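Local structure of mannan endo-1,4-beta-mannosidase (Mytilus edulis, 2C0H) at residues E165-P170 against H194-Q199; R182-S187 against G224-K229; D233-H238 against S282-K287. The protein hydrolyses internal beta-1,4 linkages in the backbones of mannans, cutting mannotetraose and longer oligosaccharides but leaving mannobiose and mannotriose intact. The protein carries 3 engineered substitutions. All coordinates share one frame; numbering follows the deposited sequence.

Contact 1: E165-P170 against H194-Q199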
ATOM      1  N   GLU A 165       2.148   0.418  12.068  1.00 13.44           N
ATOM      2  CA  GLU A 165       3.032   0.189  13.204  1.00 14.03           C
ATOM      3  C   GLU A 165       3.628   1.482  13.765  1.00 13.25           C
ATOM      4  O   GLU A 165       4.209   1.476  14.845  1.00 14.35           O
ATOM      5  CB  GLU A 165       4.131  -0.786  12.836  1.00 14.15           C
ATOM      6  CG  GLU A 165       3.599  -2.103  12.231  1.00 15.32           C
ATOM      7  CD  GLU A 165       3.446  -2.079  10.712  1.00 18.07           C
ATOM      8  OE1 GLU A 165       3.625  -1.007  10.062  1.00 15.61           O
ATOM      9  OE2 GLU A 165       3.111  -3.145  10.154  1.00 19.41           O
ATOM     10  N   GLY A 166       3.462   2.579  13.031  1.00 13.21           N
ATOM     11  CA  GLY A 166       3.818   3.900  13.553  1.00 13.62           C
ATOM     12  C   GLY A 166       3.115   4.240  14.855  1.00 14.12           C
ATOM     13  O   GLY A 166       3.621   5.014  15.682  1.00 13.41           O
ATOM     14  N   GLU A 167       1.943   3.649  15.035  1.00 13.79           N
ATOM     15  CA  GLU A 167       1.060   3.997  16.143  1.00 14.36           C
ATOM     16  C   GLU A 167       0.664   2.774  16.998  1.00 14.44           C
ATOM     17  O   GLU A 167      -0.211   2.872  17.866  1.00 13.45           O
ATOM     18  CB  GLU A 167      -0.151   4.792  15.599  1.00 14.56           C
ATOM     19  CG  GLU A 167       0.278   6.196  15.065  1.00 16.31           C
ATOM     20  CD  GLU A 167      -0.705   6.904  14.138  1.00 17.58           C
ATOM     21  OE1 GLU A 167      -1.725   6.323  13.707  1.00 21.88           O
ATOM     22  OE2 GLU A 167      -0.417   8.076  13.793  1.00 21.42           O
ATOM     23  N   ILE A 168       1.361   1.659  16.826  1.00 13.67           N
ATOM     24  CA  ILE A 168       1.077   0.447  17.611  1.00 15.31           C
ATOM     25  C   ILE A 168       1.699   0.533  19.028  1.00 15.74           C
ATOM     26  O   ILE A 168       2.646   1.286  19.265  1.00 15.88           O
ATOM     27  CB  ILE A 168       1.568  -0.813  16.885  1.00 14.58           C
ATOM     28  CG1 ILE A 168       0.897  -2.083  17.422  1.00 14.97           C
ATOM     29  CG2 ILE A 168       3.095  -0.947  16.994  1.00 15.05           C
ATOM     30  CD1 ILE A 168       1.056  -3.275  16.507  1.00 16.81           C
ATOM     31  N   LYS A 169       1.132  -0.210  19.974  1.00 16.37           N
ATOM     32  CA  LYS A 169       1.701  -0.359  21.314  1.00 17.64           C
ATOM     33  C   LYS A 169       2.660  -1.557  21.371  1.00 17.74           C
ATOM     34  O   LYS A 169       2.216  -2.699  21.353  1.00 17.46           O
ATOM     35  CB  LYS A 169       0.584  -0.573  22.333  1.00 18.00           C
ATOM     36  CG  LYS A 169      -0.323   0.610  22.535  1.00 19.02           C
ATOM     37  CD  LYS A 169      -1.426   0.257  23.539  1.00 20.11           C
ATOM     38  CE  LYS A 169      -2.453   1.346  23.686  1.00 21.45           C
ATOM     39  NZ  LYS A 169      -3.478   0.947  24.696  1.00 25.83           N
ATOM     40  N   PRO A 170       3.977  -1.310  21.410  1.00 18.14           N
ATOM     41  CA  PRO A 170       4.924  -2.426  21.512  1.00 19.01           C
ATOM     42  C   PRO A 170       5.090  -3.002  22.941  1.00 19.61           C
ATOM     43  O   PRO A 170       4.717  -2.362  23.922  1.00 19.36           O
ATOM     44  CB  PRO A 170       6.238  -1.799  21.006  1.00 18.80           C
ATOM     45  CG  PRO A 170       6.127  -0.380  21.335  1.00 19.34           C
ATOM     46  CD  PRO A 170       4.667  -0.008  21.335  1.00 18.48           C
ATOM     47  N   HIS A 194       2.184   5.517  21.171  1.00 16.60           N
ATOM     48  CA  HIS A 194       1.758   4.172  21.569  1.00 16.56           C
ATOM     49  C   HIS A 194       0.232   4.205  21.704  1.00 16.66           C
ATOM     50  O   HIS A 194      -0.301   4.211  22.825  1.00 16.93           O
ATOM     51  CB  HIS A 194       2.418   3.751  22.889  1.00 16.98           C
ATOM     52  CG  HIS A 194       3.902   3.539  22.791  1.00 16.17           C
ATOM     53  ND1 HIS A 194       4.646   2.962  23.799  1.00 17.73           N
ATOM     54  CD2 HIS A 194       4.773   3.808  21.789  1.00 16.80           C
ATOM     55  CE1 HIS A 194       5.917   2.908  23.430  1.00 18.15           C
ATOM     56  NE2 HIS A 194       6.019   3.414  22.214  1.00 17.80           N
ATOM     57  N   LEU A 195      -0.463   4.217  20.565  1.00 16.47           N
ATOM     58  CA  LEU A 195      -1.897   4.555  20.523  1.00 16.40           C
ATOM     59  C   LEU A 195      -2.835   3.361  20.445  1.00 16.42           C
ATOM     60  O   LEU A 195      -3.850   3.342  21.135  1.00 17.36           O
ATOM     61  CB  LEU A 195      -2.210   5.476  19.347  1.00 16.82           C
ATOM     62  CG  LEU A 195      -1.346   6.732  19.212  1.00 18.55           C
ATOM     63  CD1 LEU A 195      -1.844   7.571  18.046  1.00 19.71           C
ATOM     64  CD2 LEU A 195      -1.350   7.507  20.497  1.00 21.27           C
ATOM     65  N   TYR A 196      -2.507   2.393  19.595  1.00 15.53           N
ATOM     66  CA  TYR A 196      -3.445   1.329  19.217  1.00 15.16           C
ATOM     67  C   TYR A 196      -2.880  -0.052  19.489  1.00 15.64           C
ATOM     68  O   TYR A 196      -1.697  -0.305  19.288  1.00 15.35           O
ATOM     69  CB  TYR A 196      -3.834   1.450  17.735  1.00 15.29           C
ATOM     70  CG  TYR A 196      -4.275   2.849  17.367  1.00 14.05           C
ATOM     71  CD1 TYR A 196      -5.332   3.464  18.036  1.00 14.66           C
ATOM     72  CD2 TYR A 196      -3.624   3.577  16.393  1.00 15.39           C
ATOM     73  CE1 TYR A 196      -5.731   4.756  17.733  1.00 15.28           C
ATOM     74  CE2 TYR A 196      -4.007   4.867  16.088  1.00 14.84           C
ATOM     75  CZ  TYR A 196      -5.069   5.459  16.758  1.00 14.72           C
ATOM     76  OH  TYR A 196      -5.449   6.745  16.457  1.00 16.83           O
ATOM     77  N   SER A 197      -3.729  -0.959  19.963  1.00 14.73           N
ATOM     78  CA  SER A 197      -3.308  -2.335  20.134  1.00 14.96           C
ATOM     79  C   SER A 197      -3.219  -3.042  18.784  1.00 14.61           C
ATOM     80  O   SER A 197      -3.806  -2.597  17.805  1.00 14.39           O
ATOM     81  CB  SER A 197      -4.289  -3.085  21.027  1.00 14.92           C
ATOM     82  OG  SER A 197      -5.566  -3.160  20.432  1.00 16.85           O
ATOM     83  N   ALA A 198      -2.492  -4.153  18.747  1.00 15.27           N
ATOM     84  CA  ALA A 198      -2.444  -4.986  17.549  1.00 15.15           C
ATOM     85  C   ALA A 198      -3.842  -5.400  17.101  1.00 14.94           C
ATOM     86  O   ALA A 198      -4.137  -5.390  15.912  1.00 15.00           O
ATOM     87  CB  ALA A 198      -1.581  -6.216  17.778  1.00 15.54           C
ATOM     88  N   GLN A 199      -4.710  -5.742  18.053  1.00 15.37           N
ATOM     89  CA  GLN A 199      -6.085  -6.103  17.705  1.00 15.31           C
ATOM     90  C   GLN A 199      -6.889  -4.945  17.059  1.00 14.97           C
ATOM     91  O   GLN A 199      -7.686  -5.161  16.141  1.00 14.37           O
ATOM     92  CB  GLN A 199      -6.814  -6.672  18.920  1.00 15.69           C
ATOM     93  CG  GLN A 199      -8.232  -7.172  18.594  1.00 17.72           C
ATOM     94  CD  GLN A 199      -9.321  -6.123  18.793  1.00 22.95           C
ATOM     95  OE1 GLN A 199      -9.214  -5.244  19.655  1.00 27.88           O
ATOM     96  NE2 GLN A 199     -10.399  -6.233  18.012  1.00 23.96           N
TER
HETATM   97  O   HOH W   1      -0.511  -4.060  21.045  1.00 19.84           O
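The carbonyl oxygen of Glu167 is gripped by two successive backbone amides of the facing segment. Tyr196 N reaches Glu167 O at 2.9 Å, nearly along the C=O axis, while Leu195 N comes in from above the carbonyl plane. Two residues on, Lys169 N donates to Tyr196 O at 2.9 Å, which makes Ile168 and Tyr196 a single isolated beta bridge. Ile168 CA also leans on Tyr196 O, a CA-H...O contact of 3.3 Å.

Glu167 runs alongside Tyr196 in the same direction and sets OE1 at the edge of the phenol ring, 3.6 Å from Tyr196 CE2, the carboxylate turned 70° from the ring. Pro170 CD sits over the centre of the His194 imidazole, 3.7 Å from its centroid, a CH-pi contact. CG of Lys169 lies beside its own backbone N, anti to the carbonyl carbon (chi1 -67°), and the chain beyond it is extended across the opposing backbone, its CE 3.5 Å from Leu195 O. An alanine in place of Lys169 would probably uncover the carbonyls of His194 and Leu195, since CG and CE would no longer lie against them.

Farther along, Ile168 CD1 meets Ala198 CB at 4.1 Å. The bridge thus closes the long loop after strand 155-162 at the start of helix 198-215, with helix 121-129 packed against Glu167 and Tyr196, whose hydroxyl bonds Asn125 and His121.

Contact 2: R182-S187 against G224-K229; sequences RHLSGS and GSWNMK
Ser187 and Leu184 meet the rim of the Trp226 indole where two loops come together at the C-terminal end of the TIM barrel strands. Ser187 OG lies 3.6 Å from Trp226 CH2, near the plane of the ring, and Leu184 CD2 approaches the same carbon, also at the edge. Leu184 slides past Lys229 in the opposite direction, with CD2 4.0 Å from Lys229 CB. Next to Leu184, the His183 ring turns its edge to the backbone: NE2 gives a weak hydrogen bond to Lys229 O at 3.0 Å, bent to 124° at the hydrogen. With CG between the backbone N and the carbonyl carbon (chi1 69°), the His183 ring lies with its edge to that oxygen.

The next shell fixes these groups. A type II turn from Leu184 to Ser187, with Gly186 at positive phi, brings Ser187 round to the indole. Leu184 O closes it twice, accepting from Ser187 N and, at 2.6 Å, from Ser187 OG. On the other segment, Asn227 OD1 takes the amide of Lys229 in an Asx turn, and CB of Asn227 rests over one face of the indole. The extended Lys229 chain carries NZ to a water that also bonds His183 O and Ser185 O, joining the two loops at their polar side.

Trp226 probably binds substrate, as Trp191 probably does; their rings meet at about 45°, and Glu163, the probable proton donor, touches Trp226 too. The Ser187 and Leu184 contacts at the rim, with Asn227 CB over a face, probably limit how far the indole can shift. A second water ties its nitrogen to the first loop, accepting from Trp226 NE1 at 2.9 Å and donating to Ser187 O.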
ATOM      1  N   ARG A 182       5.736  -8.253  22.013  1.00 21.17           N
ATOM      2  CA  ARG A 182       7.009  -8.234  22.765  1.00 21.99           C
ATOM      3  C   ARG A 182       8.202  -8.215  21.826  1.00 21.82           C
ATOM      4  O   ARG A 182       9.225  -7.593  22.128  1.00 22.07           O
ATOM      5  CB  ARG A 182       7.114  -9.401  23.756  1.00 22.45           C
ATOM      6  CG  ARG A 182       6.240  -9.216  24.974  1.00 24.22           C
ATOM      7  CD  ARG A 182       6.387 -10.347  25.960  1.00 26.07           C
ATOM      8  NE  ARG A 182       5.845 -11.602  25.439  1.00 29.86           N
ATOM      9  CZ  ARG A 182       6.567 -12.630  24.987  1.00 32.41           C
ATOM     10  NH1 ARG A 182       7.899 -12.594  24.965  1.00 35.01           N
ATOM     11  NH2 ARG A 182       5.945 -13.717  24.545  1.00 32.92           N
ATOM     12  N   HIS A 183       8.048  -8.864  20.678  1.00 21.39           N
ATOM     13  CA  HIS A 183       9.106  -8.899  19.672  1.00 21.35           C
ATOM     14  C   HIS A 183       9.358  -7.552  19.007  1.00 21.26           C
ATOM     15  O   HIS A 183      10.386  -7.395  18.342  1.00 21.69           O
ATOM     16  CB  HIS A 183       8.825  -9.958  18.603  1.00 21.56           C
ATOM     17  CG  HIS A 183       7.668  -9.634  17.715  1.00 21.06           C
ATOM     18  ND1 HIS A 183       6.362  -9.704  18.145  1.00 22.17           N
ATOM     19  CD2 HIS A 183       7.618  -9.224  16.426  1.00 20.14           C
ATOM     20  CE1 HIS A 183       5.556  -9.357  17.160  1.00 22.38           C
ATOM     21  NE2 HIS A 183       6.293  -9.061  16.104  1.00 20.63           N
ATOM     22  N   LEU A 184       8.431  -6.598  19.156  1.00 20.69           N
ATOM     23  CA  LEU A 184       8.607  -5.243  18.597  1.00 20.77           C
ATOM     24  C   LEU A 184       9.288  -4.291  19.581  1.00 21.02           C
ATOM     25  O   LEU A 184       9.626  -3.161  19.221  1.00 20.91           O
ATOM     26  CB  LEU A 184       7.260  -4.645  18.162  1.00 20.62           C
ATOM     27  CG  LEU A 184       6.450  -5.428  17.116  1.00 19.49           C
ATOM     28  CD1 LEU A 184       5.163  -4.680  16.724  1.00 19.85           C
ATOM     29  CD2 LEU A 184       7.286  -5.741  15.876  1.00 19.99           C
ATOM     30  N   SER A 185       9.470  -4.725  20.823  1.00 21.89           N
ATOM     31  CA  SER A 185      10.258  -3.957  21.794  1.00 22.41           C
ATOM     32  C   SER A 185      11.687  -3.737  21.280  1.00 22.94           C
ATOM     33  O   SER A 185      12.337  -4.675  20.847  1.00 23.53           O
ATOM     34  CB  SER A 185      10.284  -4.660  23.150  1.00 22.89           C
ATOM     35  OG  SER A 185       9.017  -4.588  23.776  1.00 24.74           O
ATOM     36  N   GLY A 186      12.148  -2.488  21.301  1.00 22.85           N
ATOM     37  CA  GLY A 186      13.479  -2.138  20.778  1.00 22.71           C
ATOM     38  C   GLY A 186      13.559  -1.952  19.273  1.00 22.84           C
ATOM     39  O   GLY A 186      14.633  -1.642  18.746  1.00 23.50           O
ATOM     40  N   SER A 187      12.435  -2.140  18.571  1.00 22.04           N
ATOM     41  CA  SER A 187      12.391  -2.074  17.096  1.00 20.92           C
ATOM     42  C   SER A 187      12.166  -0.676  16.529  1.00 20.71           C
ATOM     43  O   SER A 187      12.373  -0.444  15.336  1.00 20.99           O
ATOM     44  CB  SER A 187      11.275  -2.978  16.574  1.00 20.79           C
ATOM     45  OG  SER A 187      10.005  -2.347  16.731  1.00 20.05           O
ATOM     46  N   GLY A 224       0.587  -1.362   3.610  1.00 14.43           N
ATOM     47  CA  GLY A 224       2.026  -1.093   3.576  1.00 14.01           C
ATOM     48  C   GLY A 224       2.721  -1.156   4.936  1.00 13.89           C
ATOM     49  O   GLY A 224       2.805  -0.149   5.639  1.00 14.30           O
ATOM     50  N   SER A 225       3.235  -2.328   5.301  1.00 13.64           N
ATOM     51  CA  SER A 225       3.865  -2.571   6.598  1.00 14.06           C
ATOM     52  C   SER A 225       5.250  -1.936   6.676  1.00 13.52           C
ATOM     53  O   SER A 225       6.009  -1.991   5.721  1.00 13.19           O
ATOM     54  CB  SER A 225       3.966  -4.077   6.877  1.00 14.65           C
ATOM     55  OG  SER A 225       4.610  -4.316   8.104  1.00 16.75           O
ATOM     56  N   TRP A 226       5.561  -1.351   7.822  1.00 13.90           N
ATOM     57  CA  TRP A 226       6.816  -0.606   7.996  1.00 14.19           C
ATOM     58  C   TRP A 226       8.076  -1.459   8.030  1.00 14.24           C
ATOM     59  O   TRP A 226       9.154  -0.978   7.668  1.00 13.99           O
ATOM     60  CB  TRP A 226       6.721   0.304   9.234  1.00 15.33           C
ATOM     61  CG  TRP A 226       7.784   0.126  10.283  1.00 15.01           C
ATOM     62  CD1 TRP A 226       8.892   0.915  10.486  1.00 15.82           C
ATOM     63  CD2 TRP A 226       7.831  -0.882  11.298  1.00 13.80           C
ATOM     64  NE1 TRP A 226       9.612   0.446  11.542  1.00 16.70           N
ATOM     65  CE2 TRP A 226       8.990  -0.653  12.066  1.00 16.35           C
ATOM     66  CE3 TRP A 226       7.008  -1.964  11.632  1.00 15.96           C
ATOM     67  CZ2 TRP A 226       9.345  -1.463  13.140  1.00 17.22           C
ATOM     68  CZ3 TRP A 226       7.364  -2.770  12.697  1.00 16.21           C
ATOM     69  CH2 TRP A 226       8.529  -2.522  13.438  1.00 17.03           C
ATOM     70  N   ASN A 227       7.957  -2.712   8.453  1.00 14.08           N
ATOM     71  CA  ASN A 227       9.118  -3.584   8.669  1.00 14.57           C
ATOM     72  C   ASN A 227       8.671  -5.040   8.697  1.00 14.54           C
ATOM     73  O   ASN A 227       7.583  -5.350   9.179  1.00 14.63           O
ATOM     74  CB  ASN A 227       9.838  -3.209   9.975  1.00 14.37           C
ATOM     75  CG  ASN A 227      11.131  -3.988  10.204  1.00 15.47           C
ATOM     76  OD1 ASN A 227      11.121  -5.074  10.766  1.00 15.00           O
ATOM     77  ND2 ASN A 227      12.256  -3.389   9.839  1.00 18.52           N
ATOM     78  N   MET A 228       9.515  -5.928   8.191  1.00 15.32           N
ATOM     79  CA  MET A 228       9.208  -7.354   8.176  1.00 15.97           C
ATOM     80  C   MET A 228       8.912  -7.969   9.552  1.00 16.07           C
ATOM     81  O   MET A 228       8.239  -9.003   9.618  1.00 16.43           O
ATOM     82  CB  MET A 228      10.363  -8.108   7.511  1.00 16.62           C
ATOM     83  CG  MET A 228      10.120  -9.558   7.211  1.00 18.00           C
ATOM     84  SD  MET A 228       8.749  -9.898   6.091  1.00 24.03           S
ATOM     85  CE  MET A 228       9.299  -9.039   4.651  1.00 24.59           C
ATOM     86  N   LYS A 229       9.398  -7.375  10.641  1.00 16.12           N
ATOM     87  CA  LYS A 229       9.089  -7.864  11.997  1.00 16.76           C
ATOM     88  C   LYS A 229       7.601  -7.953  12.324  1.00 16.86           C
ATOM     89  O   LYS A 229       7.235  -8.676  13.245  1.00 17.23           O
ATOM     90  CB  LYS A 229       9.789  -7.012  13.063  1.00 17.28           C
ATOM     91  CG  LYS A 229      11.276  -7.260  13.117  1.00 19.35           C
ATOM     92  CD  LYS A 229      11.960  -6.409  14.153  1.00 19.59           C
ATOM     93  CE  LYS A 229      13.429  -6.793  14.270  1.00 21.04           C
ATOM     94  NZ  LYS A 229      14.151  -5.924  15.250  1.00 24.51           N
TER
HETATM   95  O   HOH W   2      12.479  -5.870  18.017  1.00 35.25           O
HETATM   96  O   HOH W   3      11.955   1.555  12.932  1.00 30.24           O

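Contact 3: D233-H238 against S282-K287; sequences DAMGFH and SNFRLK. With SO4 (sulfate ion), chain B.
Met235 crosses Asn283 at about a right angle and the Phe284 side chain obliquely, and its sulfur lies close to both. SD lies 3.4 Å from Asn283 OD1 and 3.9 Å from Phe284 CE1. Seen from the ring, the sulfur is 5.0 Å from the centroid and 61° off the normal, a slanting Met-aromatic contact. CG of Asn283 is anti to the backbone N (chi1 176°); its OD1 stands 3.6 Å above one face of the Phe284 ring, offset toward the rim.

Ala234 makes the second point of touch. Its CB points at the other loop and meets Asn283 O at 3.8 Å, with Arg285 CG close by. Beyond CG the arginine bends away from the contact, and NH1 returns a weak bond to Ser282 O. A water links the two backbones, accepting from Asp233 N and donating to Phe284 O; that carbonyl is also bonded by Thr232.

At the end of 282-287 Lys287 NZ holds a sulfate, probably from the crystallisation liquor, at 2.9 Å from its O4; the backbone amides of Asp243 and His244 bind the same ion.

Ala234 to Phe237 form a type I' turn, with Met235 and Gly236 both at positive phi. This is surface packing between neighbouring loops of the TIM barrel, the turn after strand 221-225 resting on the loop between strands 260-263 and 290-294.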
ATOM      1  N   ASP A 233       5.661 -14.848  10.291  1.00 19.23           N
ATOM      2  CA  ASP A 233       5.666 -15.728  11.447  1.00 20.40           C
ATOM      3  C   ASP A 233       6.984 -16.513  11.569  1.00 20.64           C
ATOM      4  O   ASP A 233       7.152 -17.296  12.502  1.00 21.58           O
ATOM      5  CB  ASP A 233       4.471 -16.689  11.390  1.00 20.69           C
ATOM      6  CG  ASP A 233       3.131 -15.980  11.587  1.00 22.89           C
ATOM      7  OD1 ASP A 233       3.039 -15.068  12.442  1.00 25.49           O
ATOM      8  OD2 ASP A 233       2.147 -16.364  10.915  1.00 27.81           O
ATOM      9  N   ALA A 234       7.906 -16.316  10.629  1.00 20.59           N
ATOM     10  CA  ALA A 234       9.245 -16.903  10.709  1.00 21.05           C
ATOM     11  C   ALA A 234      10.191 -16.039  11.551  1.00 21.28           C
ATOM     12  O   ALA A 234       9.846 -14.925  11.944  1.00 19.94           O
ATOM     13  CB  ALA A 234       9.807 -17.102   9.317  1.00 21.38           C
ATOM     14  N   MET A 235      11.379 -16.575  11.841  1.00 21.97           N
ATOM     15  CA  MET A 235      12.466 -15.830  12.495  1.00 22.83           C
ATOM     16  C   MET A 235      12.133 -15.267  13.890  1.00 22.37           C
ATOM     17  O   MET A 235      12.779 -14.320  14.355  1.00 23.18           O
ATOM     18  CB  MET A 235      12.941 -14.693  11.569  1.00 22.82           C
ATOM     19  CG  MET A 235      13.190 -15.111  10.128  1.00 24.31           C
ATOM     20  SD  MET A 235      13.741 -13.740   9.085  1.00 27.38           S
ATOM     21  CE  MET A 235      15.417 -13.509   9.653  1.00 28.12           C
ATOM     22  N   GLY A 236      11.144 -15.845  14.571  1.00 22.03           N
ATOM     23  CA  GLY A 236      10.750 -15.372  15.897  1.00 21.80           C
ATOM     24  C   GLY A 236       9.843 -14.150  15.929  1.00 21.61           C
ATOM     25  O   GLY A 236       9.650 -13.534  16.991  1.00 22.48           O
ATOM     26  N   PHE A 237       9.269 -13.798  14.782  1.00 20.91           N
ATOM     27  CA  PHE A 237       8.371 -12.648  14.679  1.00 20.42           C
ATOM     28  C   PHE A 237       6.932 -13.123  14.524  1.00 20.08           C
ATOM     29  O   PHE A 237       6.663 -14.323  14.571  1.00 19.67           O
ATOM     30  CB  PHE A 237       8.783 -11.762  13.501  1.00 20.37           C
ATOM     31  CG  PHE A 237      10.241 -11.391  13.500  1.00 20.73           C
ATOM     32  CD1 PHE A 237      10.868 -10.982  14.666  1.00 21.11           C
ATOM     33  CD2 PHE A 237      10.971 -11.430  12.324  1.00 20.71           C
ATOM     34  CE1 PHE A 237      12.217 -10.642  14.669  1.00 21.60           C
ATOM     35  CE2 PHE A 237      12.319 -11.086  12.319  1.00 21.14           C
ATOM     36  CZ  PHE A 237      12.932 -10.687  13.487  1.00 20.25           C
ATOM     37  N   HIS A 238       6.006 -12.180  14.378  1.00 19.48           N
ATOM     38  CA  HIS A 238       4.604 -12.513  14.139  1.00 19.78           C
ATOM     39  C   HIS A 238       4.038 -11.682  12.991  1.00 18.83           C
ATOM     40  O   HIS A 238       4.375 -10.508  12.842  1.00 18.89           O
ATOM     41  CB  HIS A 238       3.771 -12.276  15.398  1.00 20.57           C
ATOM     42  CG  HIS A 238       4.109 -13.197  16.528  1.00 23.11           C
ATOM     43  ND1 HIS A 238       3.941 -14.563  16.449  1.00 26.28           N
ATOM     44  CD2 HIS A 238       4.597 -12.949  17.765  1.00 26.09           C
ATOM     45  CE1 HIS A 238       4.311 -15.116  17.591  1.00 26.25           C
ATOM     46  NE2 HIS A 238       4.719 -14.159  18.405  1.00 26.69           N
ATOM     47  N   SER A 282      11.074 -16.902  -0.142  1.00 13.85           N
ATOM     48  CA  SER A 282      10.711 -18.173   0.512  1.00 15.37           C
ATOM     49  C   SER A 282      11.152 -18.290   1.980  1.00 15.34           C
ATOM     50  O   SER A 282      10.602 -19.083   2.748  1.00 16.04           O
ATOM     51  CB  SER A 282      11.247 -19.349  -0.296  1.00 15.54           C
ATOM     52  OG  SER A 282      12.658 -19.271  -0.409  1.00 19.78           O
ATOM     53  N   ASN A 283      12.140 -17.507   2.392  1.00 15.73           N
ATOM     54  CA  ASN A 283      12.572 -17.461   3.796  1.00 15.62           C
ATOM     55  C   ASN A 283      11.463 -17.083   4.782  1.00 15.25           C
ATOM     56  O   ASN A 283      11.493 -17.509   5.941  1.00 16.21           O
ATOM     57  CB  ASN A 283      13.709 -16.440   3.937  1.00 15.87           C
ATOM     58  CG  ASN A 283      14.175 -16.253   5.369  1.00 17.25           C
ATOM     59  OD1 ASN A 283      13.903 -15.218   5.996  1.00 23.65           O
ATOM     60  ND2 ASN A 283      14.899 -17.226   5.891  1.00 17.11           N
ATOM     61  N   PHE A 284      10.497 -16.287   4.312  1.00 14.88           N
ATOM     62  CA  PHE A 284       9.491 -15.665   5.182  1.00 15.68           C
ATOM     63  C   PHE A 284       8.227 -16.485   5.351  1.00 15.96           C
ATOM     64  O   PHE A 284       7.368 -16.114   6.145  1.00 15.30           O
ATOM     65  CB  PHE A 284       9.190 -14.246   4.689  1.00 15.26           C
ATOM     66  CG  PHE A 284      10.386 -13.356   4.716  1.00 15.33           C
ATOM     67  CD1 PHE A 284      10.907 -12.938   5.924  1.00 15.10           C
ATOM     68  CD2 PHE A 284      11.000 -12.956   3.546  1.00 14.95           C
ATOM     69  CE1 PHE A 284      12.026 -12.132   5.976  1.00 15.85           C
ATOM     70  CE2 PHE A 284      12.119 -12.142   3.585  1.00 15.27           C
ATOM     71  CZ  PHE A 284      12.631 -11.728   4.794  1.00 14.95           C
ATOM     72  N   ARG A 285       8.131 -17.592   4.622  1.00 16.38           N
ATOM     73  CA  ARG A 285       7.056 -18.582   4.796  1.00 17.78           C
ATOM     74  C   ARG A 285       5.662 -17.969   4.611  1.00 18.27           C
ATOM     75  O   ARG A 285       4.720 -18.257   5.380  1.00 20.03           O
ATOM     76  CB  ARG A 285       7.171 -19.295   6.148  1.00 18.82           C
ATOM     77  CG  ARG A 285       8.561 -19.826   6.523  1.00 22.19           C
ATOM     78  CD  ARG A 285       9.223 -20.630   5.419  1.00 27.68           C
ATOM     79  NE  ARG A 285       8.428 -21.775   4.976  1.00 30.36           N
ATOM     80  CZ  ARG A 285       8.718 -22.530   3.916  1.00 32.19           C
ATOM     81  NH1 ARG A 285       9.793 -22.269   3.174  1.00 33.39           N
ATOM     82  NH2 ARG A 285       7.930 -23.549   3.591  1.00 33.12           N
ATOM     83  N   LEU A 286       5.536 -17.143   3.578  1.00 17.85           N
ATOM     84  CA  LEU A 286       4.270 -16.504   3.237  1.00 17.52           C
ATOM     85  C   LEU A 286       3.504 -17.240   2.134  1.00 17.38           C
ATOM     86  O   LEU A 286       4.095 -17.889   1.267  1.00 17.50           O
ATOM     87  CB  LEU A 286       4.534 -15.068   2.802  1.00 17.67           C
ATOM     88  CG  LEU A 286       5.222 -14.216   3.866  1.00 19.28           C
ATOM     89  CD1 LEU A 286       5.660 -12.898   3.278  1.00 20.95           C
ATOM     90  CD2 LEU A 286       4.312 -14.008   5.070  1.00 21.82           C
ATOM     91  N   LYS A 287       2.182 -17.097   2.161  1.00 16.86           N
ATOM     92  CA  LYS A 287       1.296 -17.780   1.226  1.00 17.60           C
ATOM     93  C   LYS A 287       0.562 -16.819   0.265  1.00 16.79           C
ATOM     94  O   LYS A 287      -0.403 -17.202  -0.418  1.00 17.52           O
ATOM     95  CB  LYS A 287       0.296 -18.622   2.017  1.00 18.01           C
ATOM     96  CG  LYS A 287       0.940 -19.668   2.883  1.00 20.67           C
ATOM     97  CD  LYS A 287      -0.092 -20.577   3.538  1.00 21.46           C
ATOM     98  CE  LYS A 287      -0.891 -19.839   4.590  1.00 24.47           C
ATOM     99  NZ  LYS A 287      -1.660 -20.763   5.490  1.00 26.04           N
TER
HETATM  100  S   SO4 B 401      -2.924 -17.589   7.023  1.00 26.64           S
HETATM  101  O1  SO4 B 401      -2.892 -16.370   6.216  1.00 25.50           O
HETATM  102  O2  SO4 B 401      -3.745 -17.358   8.214  1.00 27.23           O
HETATM  103  O3  SO4 B 401      -1.593 -17.989   7.477  1.00 27.91           O
HETATM  104  O4  SO4 B 401      -3.518 -18.680   6.242  1.00 28.13           O
HETATM  105  O   HOH W   4       5.074 -16.512   7.921  1.00 22.62           O

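Overall arrangement
The three contacts follow one another along one side of the barrel. Contact 1 closes the loop between strand 155-162 and helix 198-215 on itself, contact 2 joins that loop to the one after strand 221-225, and contact 3 joins the latter to the loop after 260-263. Contacts 1 and 2 have centres 11 Å apart and their segments alternate in sequence; Glu165 joins them, its carboxylate probably hydrogen-bonded to Ser225 OG and Trp226 N. Contact 3 opens only after contact 2 has closed, its centre 13 Å from that of contact 2, and packs on it through Met228 against Phe284. Contacts 1 and 3 do not touch. Contact 2 therefore links the probable substrate site around Trp226 to the outer loops.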